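PDB 6CJ7: serpin-12 from Manduca sexta, which probably inhibits serine proteases and controls the prophenoloxidase activation system in the larval hemolymph of this moth. Local coordinates for residues 71-76 and 117-122; 98-103 and 166-171. All blocks are in the same frame, centred on the assembly; numbering follows the deposited sequence.

Interaction 1: 71-76 and 117-122; sequences EKSAEI and NNFDSD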
ATOM      1  N   GLU A  71       1.448  14.434 -17.200  1.00 28.09           N
ATOM      2  CA  GLU A  71       2.729  14.062 -17.791  1.00 26.41           C
ATOM      3  C   GLU A  71       3.743  13.708 -16.710  1.00 30.71           C
ATOM      4  O   GLU A  71       4.538  12.773 -16.874  1.00 29.08           O
ATOM      5  CB  GLU A  71       3.257  15.192 -18.678  1.00 34.06           C
ATOM      6  CG  GLU A  71       2.234  15.893 -19.546  1.00 49.24           C
ATOM      7  CD  GLU A  71       1.298  16.790 -18.739  1.00 57.49           C
ATOM      8  OE1 GLU A  71       0.073  16.663 -18.891  1.00 62.67           O
ATOM      9  OE2 GLU A  71       1.770  17.603 -17.929  1.00 65.39           O
ATOM     10  N   LYS A  72       3.712  14.425 -15.584  1.00 29.15           N
ATOM     11  CA  LYS A  72       4.662  14.135 -14.516  1.00 27.49           C
ATOM     12  C   LYS A  72       4.349  12.800 -13.852  1.00 25.15           C
ATOM     13  O   LYS A  72       5.257  11.990 -13.624  1.00 26.14           O
ATOM     14  CB  LYS A  72       4.671  15.263 -13.485  1.00 34.93           C
ATOM     15  CG  LYS A  72       5.856  15.171 -12.521  1.00 40.18           C
ATOM     16  CD  LYS A  72       5.616  15.938 -11.229  1.00 49.75           C
ATOM     17  CE  LYS A  72       6.893  16.025 -10.396  1.00 61.12           C
ATOM     18  NZ  LYS A  72       6.694  16.757  -9.110  1.00 64.76           N
ATOM     19  N   SER A  73       3.072  12.544 -13.539  1.00 23.97           N
ATOM     20  CA  SER A  73       2.739  11.289 -12.868  1.00 20.59           C
ATOM     21  C   SER A  73       3.049  10.096 -13.771  1.00 25.48           C
ATOM     22  O   SER A  73       3.537   9.065 -13.299  1.00 22.30           O
ATOM     23  CB  SER A  73       1.272  11.270 -12.409  1.00 25.55           C
ATOM     24  OG  SER A  73       0.349  11.186 -13.468  1.00 30.73           O
ATOM     25  N   ALA A  74       2.855  10.245 -15.087  1.00 24.53           N
ATOM     26  CA  ALA A  74       3.147   9.152 -16.010  1.00 26.46           C
ATOM     27  C   ALA A  74       4.641   8.860 -16.053  1.00 22.84           C
ATOM     28  O   ALA A  74       5.055   7.694 -16.080  1.00 25.20           O
ATOM     29  CB  ALA A  74       2.620   9.497 -17.410  1.00 26.19           C
ATOM     30  N   GLU A  75       5.463   9.911 -16.062  1.00 23.36           N
ATOM     31  CA  GLU A  75       6.909   9.725 -16.099  1.00 25.24           C
ATOM     32  C   GLU A  75       7.415   9.123 -14.798  1.00 26.09           C
ATOM     33  O   GLU A  75       8.290   8.246 -14.812  1.00 28.70           O
ATOM     34  CB  GLU A  75       7.607  11.053 -16.367  1.00 32.28           C
ATOM     35  CG  GLU A  75       7.595  11.455 -17.826  1.00 58.75           C
ATOM     36  CD  GLU A  75       8.011  10.316 -18.749  1.00 73.86           C
ATOM     37  OE1 GLU A  75       9.135   9.794 -18.596  1.00 75.58           O
ATOM     38  OE2 GLU A  75       7.211   9.935 -19.624  1.00 78.06           O
ATOM     39  N   ILE A  76       6.894   9.603 -13.667  1.00 22.59           N
ATOM     40  CA  ILE A  76       7.359   9.115 -12.374  1.00 24.91           C
ATOM     41  C   ILE A  76       7.030   7.640 -12.218  1.00 26.55           C
ATOM     42  O   ILE A  76       7.889   6.830 -11.853  1.00 23.94           O
ATOM     43  CB  ILE A  76       6.760   9.956 -11.234  1.00 26.93           C
ATOM     44  CG1 ILE A  76       7.514  11.283 -11.119  1.00 31.75           C
ATOM     45  CG2 ILE A  76       6.793   9.187  -9.903  1.00 27.01           C
ATOM     46  CD1 ILE A  76       6.744  12.358 -10.392  1.00 37.55           C
ATOM     47  N   ASN A 117       2.241   0.871 -20.680  1.00 27.97           N
ATOM     48  CA  ASN A 117       3.629   1.307 -20.813  1.00 33.05           C
ATOM     49  C   ASN A 117       4.150   2.079 -19.603  1.00 30.60           C
ATOM     50  O   ASN A 117       5.371   2.150 -19.419  1.00 34.53           O
ATOM     51  CB  ASN A 117       3.789   2.170 -22.064  1.00 36.94           C
ATOM     52  CG  ASN A 117       3.515   1.401 -23.346  1.00 44.73           C
ATOM     53  OD1 ASN A 117       3.686   0.183 -23.402  1.00 49.37           O
ATOM     54  ND2 ASN A 117       3.097   2.115 -24.387  1.00 49.55           N
ATOM     55  N   ASN A 118       3.275   2.666 -18.782  1.00 28.99           N
ATOM     56  CA  ASN A 118       3.716   3.524 -17.686  1.00 21.76           C
ATOM     57  C   ASN A 118       3.247   3.077 -16.316  1.00 22.92           C
ATOM     58  O   ASN A 118       3.981   3.271 -15.347  1.00 26.03           O
ATOM     59  CB  ASN A 118       3.241   4.978 -17.898  1.00 23.16           C
ATOM     60  CG  ASN A 118       3.917   5.651 -19.062  1.00 25.53           C
ATOM     61  OD1 ASN A 118       4.626   6.665 -18.894  1.00 31.25           O
ATOM     62  ND2 ASN A 118       3.706   5.114 -20.259  1.00 31.19           N
ATOM     63  N   PHE A 119       2.050   2.501 -16.209  1.00 22.22           N
ATOM     64  CA  PHE A 119       1.426   2.252 -14.916  1.00 19.66           C
ATOM     65  C   PHE A 119       1.339   0.773 -14.542  1.00 23.82           C
ATOM     66  O   PHE A 119       0.727   0.443 -13.511  1.00 22.50           O
ATOM     67  CB  PHE A 119       0.044   2.912 -14.891  1.00 18.06           C
ATOM     68  CG  PHE A 119       0.110   4.414 -14.831  1.00 20.23           C
ATOM     69  CD1 PHE A 119      -0.007   5.186 -15.982  1.00 21.74           C
ATOM     70  CD2 PHE A 119       0.358   5.060 -13.638  1.00 20.69           C
ATOM     71  CE1 PHE A 119       0.081   6.575 -15.920  1.00 23.63           C
ATOM     72  CE2 PHE A 119       0.441   6.438 -13.577  1.00 23.35           C
ATOM     73  CZ  PHE A 119       0.318   7.200 -14.723  1.00 24.28           C
ATOM     74  N   ASP A 120       1.961  -0.122 -15.314  1.00 25.17           N
ATOM     75  CA  ASP A 120       1.872  -1.565 -15.063  1.00 24.89           C
ATOM     76  C   ASP A 120       0.410  -1.969 -14.848  1.00 24.33           C
ATOM     77  O   ASP A 120       0.045  -2.680 -13.907  1.00 23.89           O
ATOM     78  CB  ASP A 120       2.749  -1.963 -13.878  1.00 26.95           C
ATOM     79  CG  ASP A 120       2.759  -3.459 -13.630  1.00 34.38           C
ATOM     80  OD1 ASP A 120       2.708  -4.236 -14.608  1.00 37.53           O
ATOM     81  OD2 ASP A 120       2.783  -3.849 -12.449  1.00 38.07           O
ATOM     82  N   SER A 121      -0.443  -1.465 -15.726  1.00 21.01           N
ATOM     83  CA  SER A 121      -1.883  -1.632 -15.577  1.00 22.32           C
ATOM     84  C   SER A 121      -2.445  -1.944 -16.958  1.00 22.21           C
ATOM     85  O   SER A 121      -1.705  -2.315 -17.878  1.00 27.04           O
ATOM     86  CB  SER A 121      -2.495  -0.384 -14.927  1.00 22.54           C
ATOM     87  OG  SER A 121      -3.869  -0.583 -14.606  1.00 21.96           O
ATOM     88  N   ASP A 122      -3.758  -1.804 -17.116  1.00 21.29           N
ATOM     89  CA  ASP A 122      -4.389  -2.127 -18.387  1.00 26.14           C
ATOM     90  C   ASP A 122      -5.780  -1.518 -18.396  1.00 24.63           C
ATOM     91  O   ASP A 122      -6.281  -1.044 -17.378  1.00 21.11           O
ATOM     92  CB  ASP A 122      -4.466  -3.641 -18.598  1.00 26.36           C
ATOM     93  CG  ASP A 122      -4.361  -4.044 -20.050  1.00 33.77           C
ATOM     94  OD1 ASP A 122      -4.555  -3.183 -20.941  1.00 33.91           O
ATOM     95  OD2 ASP A 122      -4.094  -5.243 -20.296  1.00 34.17           O
TER
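Phe119 presents the outer end of its ring to Ala74, and this apolar meeting carries much of the contact between helix 70-85 and the chain leaving helix 109-118. The ring atom CZ lies 3.7 Å from Ala74 CA, while CE1 is 4.1 Å from Ala74 CB. The same tip also nears Ser73, whose backbone O is 4.0 Å from Phe119 CZ; both neighbours approach the ring obliquely. Phe119 holds CG anti to its own carbonyl carbon, beside the backbone N (chi1 -71°). Its ring also touches Ala48 and Met49 of helix 40-51 and Phe77 further along helix 70-85, so the ring is packed between these two helices.

On the polar side, Asn118 CB sits 3.7 Å from the carbonyl O of Ala74, and the side chain lies beside that carbonyl. The CA atoms of Ala74 and Asn118 are 5.9 Å apart, a close approach consistent with the small side chain of Ala74. Helix 70-85 grips the same corner again about two turns further on, where Asn81 ND2 donates to the backbone O of Asn118. Ser73 OG, near the ring tip at 4.2 Å from Phe119 CZ, is engaged instead by Gln51 OE1.

The contact lies in the helical part of the serpin fold and joins helix 70-85 to the turn that leads into strand 123-126. Where the chain leaves helix 109-118, the corner combines a buried aromatic ring for apolar grip with the Asn81 amide bonded to the backbone O of Asn118, while the hydroxyl bordering the ring has its own polar partner.

Interaction 2: 98-103 and 166-171; sequences NVFLSE and VMVNAV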
ATOM      1  N   ASN A  98      -5.566  -2.853 -12.665  1.00 17.98           N
ATOM      2  CA  ASN A  98      -6.370  -2.981 -13.879  1.00 20.13           C
ATOM      3  C   ASN A  98      -7.572  -2.054 -13.798  1.00 18.08           C
ATOM      4  O   ASN A  98      -8.024  -1.665 -12.718  1.00 19.40           O
ATOM      5  CB  ASN A  98      -6.839  -4.432 -14.092  1.00 22.11           C
ATOM      6  CG  ASN A  98      -6.875  -4.847 -15.561  1.00 24.74           C
ATOM      7  OD1 ASN A  98      -7.238  -4.064 -16.448  1.00 23.02           O
ATOM      8  ND2 ASN A  98      -6.519  -6.102 -15.827  1.00 24.55           N
ATOM      9  N   VAL A  99      -8.098  -1.717 -14.971  1.00 18.54           N
ATOM     10  CA  VAL A  99      -9.341  -0.961 -15.108  1.00 19.12           C
ATOM     11  C   VAL A  99     -10.280  -1.835 -15.926  1.00 20.00           C
ATOM     12  O   VAL A  99     -10.023  -2.090 -17.110  1.00 22.81           O
ATOM     13  CB  VAL A  99      -9.125   0.397 -15.793  1.00 21.44           C
ATOM     14  CG1 VAL A  99     -10.442   1.183 -15.858  1.00 22.48           C
ATOM     15  CG2 VAL A  99      -8.053   1.209 -15.094  1.00 21.05           C
ATOM     16  N   PHE A 100     -11.359  -2.302 -15.305  1.00 20.30           N
ATOM     17  CA  PHE A 100     -12.323  -3.167 -15.968  1.00 20.82           C
ATOM     18  C   PHE A 100     -13.478  -2.297 -16.441  1.00 21.35           C
ATOM     19  O   PHE A 100     -14.284  -1.828 -15.632  1.00 22.11           O
ATOM     20  CB  PHE A 100     -12.780  -4.281 -15.030  1.00 22.53           C
ATOM     21  CG  PHE A 100     -11.674  -5.237 -14.665  1.00 23.57           C
ATOM     22  CD1 PHE A 100     -10.992  -5.113 -13.460  1.00 22.82           C
ATOM     23  CD2 PHE A 100     -11.306  -6.252 -15.541  1.00 25.82           C
ATOM     24  CE1 PHE A 100      -9.959  -5.991 -13.124  1.00 21.96           C
ATOM     25  CE2 PHE A 100     -10.273  -7.130 -15.218  1.00 26.71           C
ATOM     26  CZ  PHE A 100      -9.602  -6.998 -14.007  1.00 23.68           C
ATOM     27  N   LEU A 101     -13.523  -2.056 -17.747  1.00 20.69           N
ATOM     28  CA  LEU A 101     -14.461  -1.122 -18.362  1.00 19.67           C
ATOM     29  C   LEU A 101     -15.589  -1.889 -19.040  1.00 23.38           C
ATOM     30  O   LEU A 101     -15.338  -2.744 -19.900  1.00 24.84           O
ATOM     31  CB  LEU A 101     -13.742  -0.236 -19.375  1.00 20.26           C
ATOM     32  CG  LEU A 101     -14.641   0.698 -20.163  1.00 20.77           C
ATOM     33  CD1 LEU A 101     -15.137   1.797 -19.249  1.00 21.40           C
ATOM     34  CD2 LEU A 101     -13.812   1.271 -21.289  1.00 25.55           C
ATOM     35  N   SER A 102     -16.829  -1.559 -18.675  1.00 20.62           N
ATOM     36  CA  SER A 102     -17.987  -2.212 -19.268  1.00 20.87           C
ATOM     37  C   SER A 102     -17.943  -2.153 -20.788  1.00 25.17           C
ATOM     38  O   SER A 102     -17.580  -1.132 -21.376  1.00 24.57           O
ATOM     39  CB  SER A 102     -19.269  -1.544 -18.773  1.00 28.42           C
ATOM     40  OG  SER A 102     -20.374  -1.862 -19.592  1.00 29.16           O
ATOM     41  N   GLU A 103     -18.336  -3.260 -21.420  1.00 29.13           N
ATOM     42  CA  GLU A 103     -18.388  -3.305 -22.874  1.00 34.31           C
ATOM     43  C   GLU A 103     -19.446  -2.381 -23.465  1.00 34.77           C
ATOM     44  O   GLU A 103     -19.521  -2.275 -24.691  1.00 40.77           O
ATOM     45  CB  GLU A 103     -18.625  -4.735 -23.347  1.00 38.56           C
ATOM     46  CG  GLU A 103     -17.438  -5.648 -23.146  1.00 43.16           C
ATOM     47  CD  GLU A 103     -17.653  -7.003 -23.774  1.00 51.95           C
ATOM     48  OE1 GLU A 103     -18.671  -7.161 -24.480  1.00 60.09           O
ATOM     49  OE2 GLU A 103     -16.811  -7.902 -23.564  1.00 52.26           O
ATOM     50  N   VAL A 166     -14.782  -0.849 -12.966  1.00 19.39           N
ATOM     51  CA  VAL A 166     -14.257  -1.368 -11.709  1.00 20.54           C
ATOM     52  C   VAL A 166     -12.747  -1.205 -11.751  1.00 21.54           C
ATOM     53  O   VAL A 166     -12.073  -1.800 -12.603  1.00 19.56           O
ATOM     54  CB  VAL A 166     -14.638  -2.838 -11.495  1.00 21.18           C
ATOM     55  CG1 VAL A 166     -13.959  -3.371 -10.218  1.00 21.44           C
ATOM     56  CG2 VAL A 166     -16.140  -2.993 -11.407  1.00 23.62           C
ATOM     57  N   MET A 167     -12.211  -0.404 -10.838  1.00 19.84           N
ATOM     58  CA  MET A 167     -10.774  -0.233 -10.729  1.00 16.71           C
ATOM     59  C   MET A 167     -10.235  -1.115  -9.608  1.00 18.25           C
ATOM     60  O   MET A 167     -10.792  -1.130  -8.505  1.00 18.75           O
ATOM     61  CB  MET A 167     -10.451   1.240 -10.497  1.00 19.34           C
ATOM     62  CG  MET A 167     -11.133   2.134 -11.559  1.00 31.85           C
ATOM     63  SD  MET A 167     -10.389   3.741 -11.603  1.00 41.70           S
ATOM     64  CE  MET A 167      -8.849   3.389 -12.442  1.00 35.64           C
ATOM     65  N   VAL A 168      -9.170  -1.864  -9.899  1.00 17.23           N
ATOM     66  CA  VAL A 168      -8.524  -2.728  -8.908  1.00 18.35           C
ATOM     67  C   VAL A 168      -7.035  -2.424  -8.853  1.00 17.98           C
ATOM     68  O   VAL A 168      -6.364  -2.281  -9.882  1.00 18.40           O
ATOM     69  CB  VAL A 168      -8.757  -4.237  -9.174  1.00 20.54           C
ATOM     70  CG1 VAL A 168     -10.212  -4.569  -9.156  1.00 21.26           C
ATOM     71  CG2 VAL A 168      -8.121  -4.683 -10.473  1.00 28.67           C
ATOM     72  N   ASN A 169      -6.512  -2.306  -7.637  1.00 18.12           N
ATOM     73  CA  ASN A 169      -5.079  -2.123  -7.430  1.00 15.63           C
ATOM     74  C   ASN A 169      -4.724  -2.919  -6.191  1.00 18.77           C
ATOM     75  O   ASN A 169      -5.181  -2.587  -5.091  1.00 21.09           O
ATOM     76  CB  ASN A 169      -4.714  -0.651  -7.265  1.00 18.63           C
ATOM     77  CG  ASN A 169      -5.021   0.153  -8.512  1.00 19.04           C
ATOM     78  OD1 ASN A 169      -6.148   0.647  -8.700  1.00 21.30           O
ATOM     79  ND2 ASN A 169      -4.022   0.267  -9.393  1.00 21.90           N
ATOM     80  N   ALA A 170      -3.977  -3.989  -6.388  1.00 18.38           N
ATOM     81  CA  ALA A 170      -3.657  -4.923  -5.312  1.00 17.73           C
ATOM     82  C   ALA A 170      -2.151  -5.082  -5.223  1.00 21.21           C
ATOM     83  O   ALA A 170      -1.434  -4.941  -6.219  1.00 20.93           O
ATOM     84  CB  ALA A 170      -4.331  -6.267  -5.566  1.00 21.38           C
ATOM     85  N   VAL A 171      -1.657  -5.369  -4.020  1.00 19.07           N
ATOM     86  CA  VAL A 171      -0.212  -5.558  -3.858  1.00 18.23           C
ATOM     87  C   VAL A 171       0.047  -6.573  -2.754  1.00 18.57           C
ATOM     88  O   VAL A 171      -0.631  -6.583  -1.719  1.00 18.52           O
ATOM     89  CB  VAL A 171       0.506  -4.218  -3.588  1.00 21.98           C
ATOM     90  CG1 VAL A 171       0.063  -3.612  -2.281  1.00 25.49           C
ATOM     91  CG2 VAL A 171       2.023  -4.423  -3.606  1.00 22.97           C
TER
HETATM   92  O   HOH W   1      -7.019   0.741 -11.345  1.00 21.78           O
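Asn98 and Val168 exchange two backbone hydrogen bonds, and Phe100 and Val166 exchange two more, joining segments 98-102 and 166-171 as antiparallel strands whose directions differ by 167°. Val168 N to Asn98 O, at 3.0 Å, is nearly linear (177° at the hydrogen). Phe100 N to Val166 O is the shortest of the four, at 2.8 Å. Between these hydrogen-bonded pairs lies the non-hydrogen-bonded pair Val99 and Met167, whose side chains run side by side; Met167 bends at chi3 (75°) and its CE comes 3.5 Å from Val99 CG2.

On the opposite face, the ring of Phe100 crosses Val168 obliquely, its CE1 3.5 Å from Val168 CG2, which meets the ring at its edge, as does Val166 O, 3.6 Å from Phe100 CD1. Asn98 CG lies over one face of the ring, 3.8 Å above its plane and offset toward the rim. An alanine in place of Phe100 would probably open a gap beside Val168 CG2 and leave the Asn98 amide without the ring beneath it.

Further out, Thr124 OG1 holds Asn98 OD1, and a water lies within bonding distance of Asn98 O and Asn169 OD1 and probably links them. Ile138 and Trp141 of helix 131-145 lie against Phe100 and Asn98 respectively, while Leu46 and Leu50 of helix 40-51 receive Met167 on the other face. This is the serpin sheet A arrangement, with one helix crossing its front and another behind it.

Backbone bonding thus fixes the register, while apolar side chains on each face seat the sheet between its helices, with the buried amide of Asn98 held by the Thr124 hydroxyl.

How the interactions relate
The segments alternate along the chain, 71-76, 98-103, 117-122, 166-171, so the two contacts interlock rather than follow one another. Their centres are 16 Å apart, and they meet directly: Asp122 O lies 3.1 Å from Val99 N, probably as a hydrogen bond, where the chain after helix 109-118 enters strand 123-126 beside strand 92-102. Interaction 1 joins helix 70-85 to that turn, and interaction 2 continues the sheet to strand 165-174. Helix 40-51 touches both. Strand 165-174 pairs in parallel with strand 317-326; in inhibitory serpins, the corresponding strands part to admit the cleaved reactive loop, so both contacts belong to the body flanking that opening.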